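PDB 4XMR: putative methyl-accepting chemotaxis signal transduction protein from Campylobacter jejuni subsp. jejuni serotype O:2, which binds isoleucine in a tandem-PAS sensory domain and probably relays the signal across the membrane to steer chemotaxis. Local coordinates for residues 77-81 against 133-138; 28-32 against 165-170; 58-62 against 85-91; 173-178 against 189-194; 18-22 against 238-242. One frame throughout, in Å; residues are numbered along the deposited sequence.

Contact 1 of 5, residues 77-81 against 133-138; sequences NALNV and DTVLKQ. With ILE (isoleucine), chain E.
The carboxylate of Asp133 is met on both faces at OD2: Asn80 ND2 comes from above one side of its plane and the backbone N of Leu136 from the other. The first bond, Asn80 ND2 to Asp133 OD2, is 3.0 Å long; the amide and carboxylate planes stand 54° apart, yet OD2 lies almost in the plane of the Asn80 amide. The second, Leu136 N to Asp133 OD2 at 2.8 Å, is an Asx motif that folds the loop back over its own aspartate. The other oxygen is turned to the ligand, with Asp133 OD1 2.7 Å from the amino N of isoleucine. At the ligand's other end Thr134 grips a single carboxylate oxygen twice, its OG1 lying 2.7 Å from OXT and its backbone N 3.0 Å from the same OXT. Asn80 is a second-shell residue: its ND2 also bonds Asp160, itself a ligand-binding aspartate, and its OD1 accepts from Gln94. Beside this polar core Leu79 and Leu136 run alongside each other head to tail, Leu79 CG lying 3.7 Å from Leu136 CD1, while Leu79 CD1 packs against the amide end of Gln138. The loop thereby lines the amino-acid pocket of the probably membrane-distal PAS-like (Cache) module, and Asn80 braces it from the second shell.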
# COMPACT_ATOMS: atom_id res chain seq x y z
N ASN B 77 5.45 -3.18 10.89
CA ASN B 77 6.70 -2.45 11.14
C ASN B 77 6.45 -1.00 11.57
O ASN B 77 7.10 -0.08 11.10
CB ASN B 77 7.65 -2.52 9.94
CG ASN B 77 9.05 -2.06 10.28
OD1 ASN B 77 9.52 -2.25 11.40
ND2 ASN B 77 9.72 -1.43 9.32
N ALA B 78 5.49 -0.80 12.47
CA ALA B 78 5.25 0.53 13.02
C ALA B 78 6.42 0.96 13.91
O ALA B 78 7.16 0.12 14.42
CB ALA B 78 3.94 0.56 13.83
N LEU B 79 6.58 2.27 14.14
CA LEU B 79 7.68 2.73 14.97
C LEU B 79 7.37 2.53 16.46
O LEU B 79 8.20 2.01 17.20
CB LEU B 79 7.99 4.20 14.68
CG LEU B 79 9.28 4.69 15.33
CD1 LEU B 79 10.47 4.03 14.63
CD2 LEU B 79 9.36 6.21 15.28
N ASN B 80 6.19 2.98 16.88
CA ASN B 80 5.74 2.84 18.26
C ASN B 80 4.28 2.42 18.21
O ASN B 80 3.51 2.92 17.38
CB ASN B 80 5.77 4.18 19.00
CG ASN B 80 7.16 4.75 19.17
OD1 ASN B 80 8.08 4.09 19.67
ND2 ASN B 80 7.31 6.01 18.82
N VAL B 81 3.88 1.52 19.10
CA VAL B 81 2.48 1.17 19.29
C VAL B 81 2.26 1.17 20.80
O VAL B 81 3.04 0.56 21.52
CB VAL B 81 2.14 -0.20 18.67
CG1 VAL B 81 0.70 -0.57 18.96
CG2 VAL B 81 2.40 -0.19 17.18
N ASP B 133 8.64 12.60 17.15
CA ASP B 133 8.40 11.64 18.23
C ASP B 133 9.20 11.96 19.48
O ASP B 133 10.40 12.19 19.41
CB ASP B 133 8.74 10.22 17.77
CG ASP B 133 8.53 9.19 18.87
OD1 ASP B 133 7.56 9.35 19.63
OD2 ASP B 133 9.33 8.24 18.98
N THR B 134 8.52 11.99 20.63
CA THR B 134 9.16 12.29 21.90
C THR B 134 10.33 11.36 22.22
O THR B 134 11.36 11.79 22.72
CB THR B 134 8.14 12.22 23.07
OG1 THR B 134 7.08 13.14 22.83
CG2 THR B 134 8.81 12.54 24.40
N VAL B 135 10.16 10.07 21.92
CA VAL B 135 11.17 9.10 22.32
C VAL B 135 12.26 8.90 21.27
O VAL B 135 13.44 9.14 21.54
CB VAL B 135 10.54 7.74 22.68
CG1 VAL B 135 11.60 6.80 23.23
CG2 VAL B 135 9.42 7.92 23.70
N LEU B 136 11.87 8.47 20.08
CA LEU B 136 12.86 8.05 19.08
C LEU B 136 13.32 9.18 18.16
O LEU B 136 14.20 8.98 17.33
CB LEU B 136 12.33 6.87 18.27
CG LEU B 136 12.09 5.61 19.11
CD1 LEU B 136 11.48 4.50 18.27
CD2 LEU B 136 13.38 5.14 19.78
N LYS B 137 12.71 10.35 18.32
CA LYS B 137 13.15 11.55 17.60
C LYS B 137 13.16 11.36 16.08
O LYS B 137 14.08 11.78 15.39
CB LYS B 137 14.52 12.02 18.11
CG LYS B 137 14.52 12.39 19.59
CD LYS B 137 13.59 13.56 19.87
CE LYS B 137 13.53 13.88 21.36
NZ LYS B 137 12.70 15.08 21.63
N GLN B 138 12.12 10.71 15.59
CA GLN B 138 11.84 10.67 14.16
C GLN B 138 10.49 11.34 13.96
O GLN B 138 9.63 11.29 14.83
CB GLN B 138 11.75 9.24 13.65
CG GLN B 138 13.05 8.46 13.71
CD GLN B 138 12.87 7.08 13.12
OE1 GLN B 138 12.20 6.92 12.11
NE2 GLN B 138 13.45 6.09 13.77
N ILE E . 4.87 9.65 19.62
CA ILE E . 4.20 9.79 20.91
C ILE E . 4.57 11.15 21.48
O ILE E . 3.85 11.71 22.30
CB ILE E . 4.58 8.64 21.88
CG1 ILE E . 3.62 8.62 23.07
CG2 ILE E . 6.03 8.74 22.33
CD1 ILE E . 3.72 7.38 23.94
OXT ILE E . 5.59 11.73 21.09

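Contact 2 of 5, residues 28-32 against 165-170; sequences TVEDF and DLQNLV
With CG swung anti to the backbone N (chi1 178°), Phe32 lays its ring across the facing helix, and Leu166, whose CG is likewise anti to its N (chi1 177°), meets it with CB over the ring centre. This is a CH-pi contact: Leu166 CB sits 4.0 Å from the centroid of the Phe32 ring and close to its normal. The branch beyond follows the same side chain back toward its root, Leu166 CD1 lying 4.0 Å from Phe32 CG. Leu169 and Asp165, one turn apart, approach the ring obliquely, through Leu169 CD1 at 3.8 Å from Phe32 CD1 and through the CB methylene of Asp165. The contact joins the long N-terminal helix 9-48 to the short helix 163-171, which lies between the last strand of the ligand-binding sheet and the first strand of the second sheet, so it sits at the junction of the two PAS-like modules. Here the segment axes run 10.3 Å apart at 144°, roughly antiparallel. A turn earlier on the long helix, Thr28 presents its methyl, CG2 being 3.6 Å from Leu169 CB, while its hydroxyl bonds back to the carbonyl of Val24. Strand 139-149 also meets Phe32, through Ile141 and Tyr143, and Tyr236 touches both Val29 and Leu166.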
# COMPACT_ATOMS: atom_id res chain seq x y z
N THR B 28 -1.94 7.65 -3.47
CA THR B 28 -0.88 7.21 -2.57
C THR B 28 -1.15 7.70 -1.16
O THR B 28 -1.05 6.94 -0.19
CB THR B 28 0.49 7.72 -3.07
OG1 THR B 28 0.74 7.20 -4.38
CG2 THR B 28 1.61 7.29 -2.14
N VAL B 29 -1.51 8.96 -1.03
CA VAL B 29 -1.84 9.53 0.27
C VAL B 29 -3.08 8.88 0.88
O VAL B 29 -3.10 8.54 2.06
CB VAL B 29 -2.04 11.05 0.14
CG1 VAL B 29 -2.53 11.64 1.45
CG2 VAL B 29 -0.75 11.72 -0.31
N GLU B 30 -4.11 8.70 0.06
CA GLU B 30 -5.36 8.12 0.54
C GLU B 30 -5.16 6.69 1.04
O GLU B 30 -5.71 6.30 2.07
CB GLU B 30 -6.41 8.12 -0.57
CG GLU B 30 -6.91 9.52 -0.96
CD GLU B 30 -7.77 9.51 -2.20
OE1 GLU B 30 -7.70 8.53 -2.98
OE2 GLU B 30 -8.51 10.49 -2.42
N ASP B 31 -4.39 5.91 0.29
CA ASP B 31 -4.21 4.50 0.62
C ASP B 31 -3.35 4.33 1.87
O ASP B 31 -3.59 3.44 2.68
CB ASP B 31 -3.63 3.74 -0.57
CG ASP B 31 -4.58 3.67 -1.76
OD1 ASP B 31 -5.77 4.03 -1.63
OD2 ASP B 31 -4.13 3.23 -2.84
N PHE B 32 -2.34 5.18 2.02
CA PHE B 32 -1.51 5.17 3.22
C PHE B 32 -2.39 5.42 4.44
O PHE B 32 -2.34 4.68 5.43
CB PHE B 32 -0.42 6.25 3.08
CG PHE B 32 0.50 6.39 4.28
CD1 PHE B 32 1.60 5.55 4.43
CD2 PHE B 32 0.32 7.43 5.18
CE1 PHE B 32 2.46 5.71 5.52
CE2 PHE B 32 1.19 7.60 6.25
CZ PHE B 32 2.26 6.73 6.41
N ASP B 165 7.91 7.18 5.71
CA ASP B 165 7.28 6.12 4.94
C ASP B 165 6.40 6.70 3.83
O ASP B 165 6.38 6.18 2.72
CB ASP B 165 6.42 5.21 5.83
CG ASP B 165 7.23 4.32 6.72
OD1 ASP B 165 8.48 4.36 6.67
OD2 ASP B 165 6.59 3.56 7.47
N LEU B 166 5.66 7.76 4.15
CA LEU B 166 4.82 8.38 3.13
C LEU B 166 5.70 9.12 2.11
O LEU B 166 5.42 9.10 0.91
CB LEU B 166 3.78 9.29 3.79
CG LEU B 166 2.91 10.04 2.79
CD1 LEU B 166 2.23 9.08 1.81
CD2 LEU B 166 1.89 10.85 3.56
N GLN B 167 6.76 9.78 2.57
CA GLN B 167 7.68 10.43 1.63
C GLN B 167 8.24 9.42 0.65
O GLN B 167 8.28 9.66 -0.56
CB GLN B 167 8.84 11.14 2.35
CG GLN B 167 10.17 11.20 1.54
CD GLN B 167 10.11 12.07 0.28
OE1 GLN B 167 9.40 13.06 0.22
NE2 GLN B 167 10.89 11.71 -0.73
N ASN B 168 8.66 8.27 1.17
CA ASN B 168 9.22 7.26 0.30
C ASN B 168 8.23 6.75 -0.75
O ASN B 168 8.60 6.53 -1.91
CB ASN B 168 9.79 6.09 1.12
CG ASN B 168 11.05 6.48 1.87
OD1 ASN B 168 11.70 7.47 1.55
ND2 ASN B 168 11.41 5.68 2.86
N LEU B 169 6.98 6.59 -0.36
CA LEU B 169 5.93 6.21 -1.30
C LEU B 169 5.74 7.27 -2.39
O LEU B 169 5.64 6.95 -3.57
CB LEU B 169 4.62 6.00 -0.56
CG LEU B 169 4.57 4.70 0.23
CD1 LEU B 169 3.41 4.70 1.21
CD2 LEU B 169 4.44 3.52 -0.72
N VAL B 170 5.67 8.53 -1.98
CA VAL B 170 5.49 9.61 -2.95
C VAL B 170 6.66 9.67 -3.93
O VAL B 170 6.47 9.84 -5.14
CB VAL B 170 5.30 10.95 -2.25
CG1 VAL B 170 5.33 12.11 -3.26
CG2 VAL B 170 4.00 10.95 -1.49

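Contact 3 of 5, residues 58-62 against 85-91; sequences EENII and LNNGKVL
The hairpin between strands 80-84 and 90-94 of the ligand-binding sheet packs here against the first turn of helix 58-76, with a type I turn, Leu85 to Gly88, at its tip. Glu58 makes the polar half of the contact. Its extended side chain crosses that of Lys89 at about a right angle, and a salt bridge forms with Lys89 NZ 2.9 Å from Glu58 OE1, on the syn lone pair. A weaker bond from the same NZ reaches Glu58 OE2, so the ammonium group straddles the carboxylate. Asn87 ND2 also lies close to Glu58 OE2, in a weak, bent hydrogen bond (126°). With chi1 at 70°, CG of Asn87 is placed between its backbone N and carbonyl carbon, and the amide can face both ways: ND2 to the helix and OD1 back to its own turn. There Asn87 OD1 takes the N-H of Lys89 at 3.0 Å in an Asx turn. The apolar side lies deeper. Ile61 CD1 and Leu85 CD2 meet tip to tip at 4.0 Å, whereas Ile61 and Leu91 pass side by side, Ile61 CG2 being 3.9 Å from Leu91 CD2. Ile62 CG1 completes the row at Leu91 CD1. Val90, adjacent to Leu91, contacts the bound isoleucine. A helix laid across an antiparallel sheet with the ligand on the sheet's other side is characteristic of PAS-like Cache sensor domains.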
# COMPACT_ATOMS: atom_id res chain seq x y z
N GLU B 58 -2.81 -2.31 36.27
CA GLU B 58 -1.59 -2.11 35.50
C GLU B 58 -0.90 -3.43 35.17
O GLU B 58 -0.44 -3.64 34.05
CB GLU B 58 -0.64 -1.15 36.21
CG GLU B 58 -1.15 0.29 36.24
CD GLU B 58 -0.17 1.25 36.88
OE1 GLU B 58 0.95 0.82 37.23
OE2 GLU B 58 -0.53 2.43 37.04
N GLU B 59 -0.85 -4.33 36.15
CA GLU B 59 -0.27 -5.65 35.92
C GLU B 59 -0.98 -6.41 34.79
O GLU B 59 -0.33 -6.97 33.91
CB GLU B 59 -0.29 -6.48 37.21
CG GLU B 59 0.23 -7.91 37.04
CD GLU B 59 0.27 -8.68 38.35
OE1 GLU B 59 0.03 -8.08 39.41
OE2 GLU B 59 0.56 -9.89 38.30
N ASN B 60 -2.30 -6.41 34.83
CA ASN B 60 -3.07 -7.10 33.80
C ASN B 60 -2.91 -6.44 32.43
O ASN B 60 -2.82 -7.12 31.40
CB ASN B 60 -4.54 -7.20 34.18
CG ASN B 60 -4.78 -8.22 35.27
OD1 ASN B 60 -3.91 -9.03 35.58
ND2 ASN B 60 -5.97 -8.20 35.86
N ILE B 61 -2.85 -5.11 32.41
CA ILE B 61 -2.64 -4.40 31.16
C ILE B 61 -1.28 -4.76 30.56
O ILE B 61 -1.18 -5.09 29.38
CB ILE B 61 -2.79 -2.88 31.34
CG1 ILE B 61 -4.25 -2.53 31.62
CG2 ILE B 61 -2.28 -2.14 30.11
CD1 ILE B 61 -4.47 -1.14 32.18
N ILE B 62 -0.22 -4.71 31.37
CA ILE B 62 1.11 -5.06 30.89
C ILE B 62 1.10 -6.48 30.31
O ILE B 62 1.56 -6.71 29.19
CB ILE B 62 2.16 -5.00 32.03
CG1 ILE B 62 2.37 -3.55 32.48
CG2 ILE B 62 3.48 -5.61 31.58
CD1 ILE B 62 3.10 -3.44 33.81
N LEU B 85 -2.69 5.60 29.44
CA LEU B 85 -3.69 5.47 30.50
C LEU B 85 -4.05 6.82 31.13
O LEU B 85 -3.27 7.77 31.04
CB LEU B 85 -3.19 4.51 31.59
CG LEU B 85 -2.73 3.13 31.09
CD1 LEU B 85 -2.17 2.28 32.23
CD2 LEU B 85 -3.85 2.39 30.36
N ASN B 86 -5.20 6.91 31.80
CA ASN B 86 -5.60 8.15 32.46
C ASN B 86 -4.67 8.56 33.59
O ASN B 86 -4.56 9.75 33.92
CB ASN B 86 -7.05 8.10 32.97
CG ASN B 86 -7.45 9.36 33.73
OD1 ASN B 86 -7.52 10.45 33.16
ND2 ASN B 86 -7.72 9.21 35.02
N ASN B 87 -3.98 7.59 34.19
CA ASN B 87 -3.04 7.93 35.25
C ASN B 87 -1.75 8.51 34.68
O ASN B 87 -0.83 8.87 35.42
CB ASN B 87 -2.78 6.76 36.21
CG ASN B 87 -1.99 5.63 35.58
OD1 ASN B 87 -1.63 5.67 34.40
ND2 ASN B 87 -1.71 4.60 36.37
N GLY B 88 -1.68 8.59 33.35
CA GLY B 88 -0.58 9.24 32.69
C GLY B 88 0.50 8.28 32.22
O GLY B 88 1.38 8.66 31.45
N LYS B 89 0.42 7.04 32.68
CA LYS B 89 1.40 6.03 32.27
C LYS B 89 1.06 5.55 30.86
O LYS B 89 -0.09 5.63 30.41
CB LYS B 89 1.42 4.86 33.25
CG LYS B 89 1.83 5.25 34.66
CD LYS B 89 2.04 4.02 35.52
CE LYS B 89 2.38 4.39 36.96
NZ LYS B 89 2.53 3.17 37.81
N VAL B 90 2.06 5.03 30.17
CA VAL B 90 1.83 4.53 28.82
C VAL B 90 2.54 3.19 28.64
O VAL B 90 3.70 3.04 29.00
CB VAL B 90 2.25 5.55 27.75
CG1 VAL B 90 3.71 5.92 27.89
CG2 VAL B 90 1.99 5.01 26.36
N LEU B 91 1.81 2.21 28.12
CA LEU B 91 2.39 0.93 27.80
C LEU B 91 2.92 1.03 26.37
O LEU B 91 2.14 1.15 25.43
CB LEU B 91 1.34 -0.17 27.92
CG LEU B 91 1.86 -1.59 27.66
CD1 LEU B 91 2.89 -2.00 28.71
CD2 LEU B 91 0.71 -2.57 27.63

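Contact 4 of 5, residues 173-178 against 189-194; sequences TPGNTF and ATNKEL
An antiparallel pairing of strands 177-180 and 186-189 begins at this end of the second, probably membrane-proximal PAS-like sheet, with Phe178 and Ala189 as a non-hydrogen-bonded pair. Among the hydrogen bonds, Thr177 O receives two from a single residue. Thr190 N reaches it at 3.0 Å, nearly along the C=O axis, and Thr190 OG1 at 3.1 Å from a more tilted direction; the rotation of the threonine, with OG1 beside its own N (chi1 -60°), lets both donors converge. Thr177 OG1 has its partner in Thr25 of helix 9-48. Water extends the joint: one molecule donates to Thr177 O and to Asn176 OD1 while accepting from Asn191 N, and a second links Asn176 OD1 to Asn191 ND2. The opposite end of the Asn176 amide, ND2, is bonded to Thr241 O. In the 189-194 loop Asn191 OD1 accepts from Glu193 N, an Asx turn leading into the short 3-10 segment. Apolar contacts lie on the side of Phe178 and Ala189, whose CB atoms are 3.8 Å apart. Leu194, from the 3-10 segment, crosses Phe178 at about a right angle and sets one methyl over the ring face, a CH-pi contact in which Leu194 CD1 lies 4.1 Å from the ring centroid.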
# COMPACT_ATOMS: atom_id res chain seq x y z
N THR B 173 6.47 7.56 -7.07
CA THR B 173 5.41 7.78 -8.05
C THR B 173 5.94 8.48 -9.30
O THR B 173 6.87 9.28 -9.22
CB THR B 173 4.27 8.64 -7.48
OG1 THR B 173 4.75 9.96 -7.18
CG2 THR B 173 3.65 8.00 -6.23
N PRO B 174 5.34 8.19 -10.46
CA PRO B 174 5.69 8.95 -11.66
C PRO B 174 5.31 10.43 -11.55
O PRO B 174 4.52 10.83 -10.69
CB PRO B 174 4.84 8.30 -12.75
CG PRO B 174 3.69 7.67 -12.00
CD PRO B 174 4.27 7.21 -10.70
N GLY B 175 5.89 11.24 -12.43
CA GLY B 175 5.58 12.65 -12.46
C GLY B 175 6.31 13.45 -11.40
O GLY B 175 6.73 12.92 -10.36
N ASN B 176 6.45 14.75 -11.68
CA ASN B 176 7.06 15.66 -10.73
C ASN B 176 6.02 16.09 -9.71
O ASN B 176 5.52 17.24 -9.75
CB ASN B 176 7.64 16.86 -11.46
CG ASN B 176 8.39 17.78 -10.53
OD1 ASN B 176 9.17 17.32 -9.68
ND2 ASN B 176 8.17 19.08 -10.68
N THR B 177 5.67 15.16 -8.83
CA THR B 177 4.63 15.39 -7.84
C THR B 177 5.23 15.62 -6.46
O THR B 177 6.32 15.14 -6.15
CB THR B 177 3.63 14.23 -7.79
OG1 THR B 177 4.33 13.03 -7.46
CG2 THR B 177 2.92 14.05 -9.13
N PHE B 178 4.51 16.37 -5.65
CA PHE B 178 4.97 16.71 -4.31
C PHE B 178 3.80 17.07 -3.41
O PHE B 178 2.69 17.28 -3.89
CB PHE B 178 6.06 17.80 -4.34
CG PHE B 178 5.73 19.02 -5.17
CD1 PHE B 178 5.94 19.01 -6.55
CD2 PHE B 178 5.28 20.19 -4.58
CE1 PHE B 178 5.65 20.13 -7.33
CE2 PHE B 178 5.00 21.32 -5.36
CZ PHE B 178 5.19 21.28 -6.72
N ALA B 189 8.33 14.82 -1.81
CA ALA B 189 8.56 15.15 -3.21
C ALA B 189 9.22 14.01 -3.98
O ALA B 189 10.05 13.28 -3.43
CB ALA B 189 9.42 16.42 -3.32
N THR B 190 8.86 13.86 -5.25
CA THR B 190 9.50 12.90 -6.14
C THR B 190 10.94 13.30 -6.39
O THR B 190 11.86 12.48 -6.35
CB THR B 190 8.76 12.85 -7.47
OG1 THR B 190 7.41 12.44 -7.22
CG2 THR B 190 9.42 11.86 -8.41
N ASN B 191 11.14 14.58 -6.66
CA ASN B 191 12.47 15.15 -6.76
C ASN B 191 12.85 15.62 -5.37
O ASN B 191 12.38 16.65 -4.90
CB ASN B 191 12.46 16.31 -7.76
CG ASN B 191 13.78 17.06 -7.82
OD1 ASN B 191 14.77 16.66 -7.21
ND2 ASN B 191 13.80 18.15 -8.59
N LYS B 192 13.69 14.84 -4.69
CA LYS B 192 14.01 15.11 -3.29
C LYS B 192 14.72 16.44 -3.08
O LYS B 192 14.83 16.91 -1.95
CB LYS B 192 14.76 13.93 -2.64
CG LYS B 192 13.84 12.74 -2.38
CD LYS B 192 14.53 11.57 -1.66
CE LYS B 192 13.61 10.36 -1.61
NZ LYS B 192 14.19 9.18 -0.90
N GLU B 193 15.19 17.06 -4.16
CA GLU B 193 15.74 18.41 -4.07
C GLU B 193 14.70 19.46 -3.66
O GLU B 193 15.03 20.48 -3.06
CB GLU B 193 16.40 18.82 -5.39
CG GLU B 193 17.71 18.11 -5.69
CD GLU B 193 18.62 18.91 -6.61
OE1 GLU B 193 18.12 19.77 -7.36
OE2 GLU B 193 19.85 18.68 -6.57
N LEU B 194 13.43 19.21 -3.99
CA LEU B 194 12.35 20.12 -3.62
C LEU B 194 12.17 20.21 -2.10
O LEU B 194 11.50 21.12 -1.62
CB LEU B 194 11.03 19.70 -4.27
CG LEU B 194 10.95 19.84 -5.78
CD1 LEU B 194 9.51 19.60 -6.24
CD2 LEU B 194 11.46 21.21 -6.25
O HOH W 1 8.83 16.25 -7.22
O HOH W 2 11.46 18.78 -10.21

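Contact 5 of 5, residues 18-22 against 238-242; sequences QTDLL and ACITE
Ile240 faces the helix and is met by Gln18, Leu21 and Leu22. Gln18 crosses it at a slant. Bent at chi2 (-65°), the glutamine folds its amide back over the isoleucine, and Gln18 NE2 comes to 3.4 Å from Ile240 CD1. The same amide nitrogen gives a hydrogen bond to a water at 3.0 Å, which in turn makes a weak bond to Ile240 O, so a polar group lying against a methyl keeps a solvent-mediated hold on the strand. With CG1 anti to the backbone N (chi1 -168°), Ile240 brings CD1 between the Gln18 amide and Leu21 CB, the latter 3.7 Å away. Its other branch, CG2, meets Leu22, 3.9 Å from Leu22 CB. The contact seats the long N-terminal helix 9-48 on the second PAS-like sheet, whose central strand 236-243 it covers; the axes of the two short segments approach to 8.4 Å at 145°. Ala238, Ile240 and Glu242 face the helix, whereas Cys239 and Thr241 turn to the other side of the sheet, where Cys239 forms the disulfide with Cys230 and Thr241 OG1 is bonded to Arg226. Leu22 starts off alongside the strand, but its CD1 methyl reaches in over the backbone, with Leu22 CD1 3.7 Å from Ala238 O and 4.0 Å from Ala238 CB. Around the helix, Leu21 and Asp20 also pack against Asp20 and Leu21 of the second subunit.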
# COMPACT_ATOMS: atom_id res chain seq x y z
N GLN B 18 -0.93 14.68 -17.01
CA GLN B 18 -0.51 15.30 -15.76
C GLN B 18 -1.58 15.14 -14.69
O GLN B 18 -1.27 14.88 -13.52
CB GLN B 18 -0.17 16.78 -15.94
CG GLN B 18 1.07 17.03 -16.81
CD GLN B 18 2.33 16.49 -16.16
OE1 GLN B 18 2.76 15.38 -16.45
NE2 GLN B 18 2.92 17.28 -15.27
N THR B 19 -2.85 15.24 -15.09
CA THR B 19 -3.96 15.01 -14.17
C THR B 19 -3.93 13.58 -13.64
O THR B 19 -4.09 13.34 -12.44
CB THR B 19 -5.30 15.26 -14.86
OG1 THR B 19 -5.35 16.63 -15.27
CG2 THR B 19 -6.47 15.00 -13.92
N ASP B 20 -3.70 12.62 -14.54
CA ASP B 20 -3.60 11.22 -14.13
C ASP B 20 -2.47 11.00 -13.14
O ASP B 20 -2.62 10.27 -12.15
CB ASP B 20 -3.39 10.31 -15.35
CG ASP B 20 -4.62 10.18 -16.21
OD1 ASP B 20 -5.73 10.50 -15.75
OD2 ASP B 20 -4.47 9.72 -17.36
N LEU B 21 -1.32 11.60 -13.40
CA LEU B 21 -0.20 11.42 -12.48
C LEU B 21 -0.43 12.09 -11.13
O LEU B 21 -0.06 11.53 -10.09
CB LEU B 21 1.12 11.87 -13.11
CG LEU B 21 1.49 11.11 -14.39
CD1 LEU B 21 2.87 11.54 -14.81
CD2 LEU B 21 1.41 9.60 -14.20
N LEU B 22 -1.05 13.26 -11.13
CA LEU B 22 -1.41 13.88 -9.87
C LEU B 22 -2.34 12.97 -9.07
O LEU B 22 -2.17 12.81 -7.85
CB LEU B 22 -2.05 15.25 -10.12
CG LEU B 22 -2.48 16.01 -8.86
CD1 LEU B 22 -1.31 16.22 -7.91
CD2 LEU B 22 -3.10 17.35 -9.26
N ALA B 238 -1.47 18.28 -2.68
CA ALA B 238 -0.67 17.55 -3.65
C ALA B 238 -0.58 18.36 -4.93
O ALA B 238 -1.59 18.87 -5.41
CB ALA B 238 -1.28 16.18 -3.94
N CYS B 239 0.62 18.46 -5.49
CA CYS B 239 0.83 19.21 -6.73
C CYS B 239 1.64 18.42 -7.74
O CYS B 239 2.41 17.51 -7.38
CB CYS B 239 1.61 20.50 -6.44
SG CYS B 239 0.80 21.67 -5.33
N ILE B 240 1.48 18.78 -9.01
CA ILE B 240 2.36 18.34 -10.08
C ILE B 240 2.74 19.57 -10.89
O ILE B 240 1.90 20.45 -11.16
CB ILE B 240 1.68 17.25 -10.96
CG1 ILE B 240 2.70 16.59 -11.87
CG2 ILE B 240 0.47 17.82 -11.73
CD1 ILE B 240 2.17 15.33 -12.53
N THR B 241 4.01 19.69 -11.25
CA THR B 241 4.42 20.82 -12.07
C THR B 241 5.41 20.37 -13.13
O THR B 241 6.09 19.35 -12.96
CB THR B 241 5.06 21.97 -11.26
OG1 THR B 241 6.35 21.57 -10.78
CG2 THR B 241 4.18 22.40 -10.09
N GLU B 242 5.48 21.15 -14.20
CA GLU B 242 6.41 20.88 -15.28
C GLU B 242 6.86 22.19 -15.90
O GLU B 242 6.13 23.18 -15.88
CB GLU B 242 5.75 20.01 -16.35
CG GLU B 242 6.69 19.52 -17.43
CD GLU B 242 7.91 18.79 -16.87
OE1 GLU B 242 8.90 19.46 -16.49
OE2 GLU B 242 7.90 17.54 -16.83
O HOH W 3 1.90 20.01 -14.50

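Overall arrangement
From the N terminus, helix 9-48 first supplies residues 18-22, whose partner strand comes near the C terminus; contact 5 thus closes the widest loop and encloses the other four. Contact 2 follows from the same helix and closes at helix 163-171, with contacts 1 and 3 nested inside it. These two cross, since the segments of contact 3 (58-62, 85-91) alternate with those of contact 1 (77-81, 133-138), and both reach the ligand-binding sheet. Contact 4 comes after contact 2 has closed and joins the start of strand 177-180 to the end of strand 186-189 and the loop after it, where it touches contact 5. Contact 2 also touches contact 4, placing it between the modules.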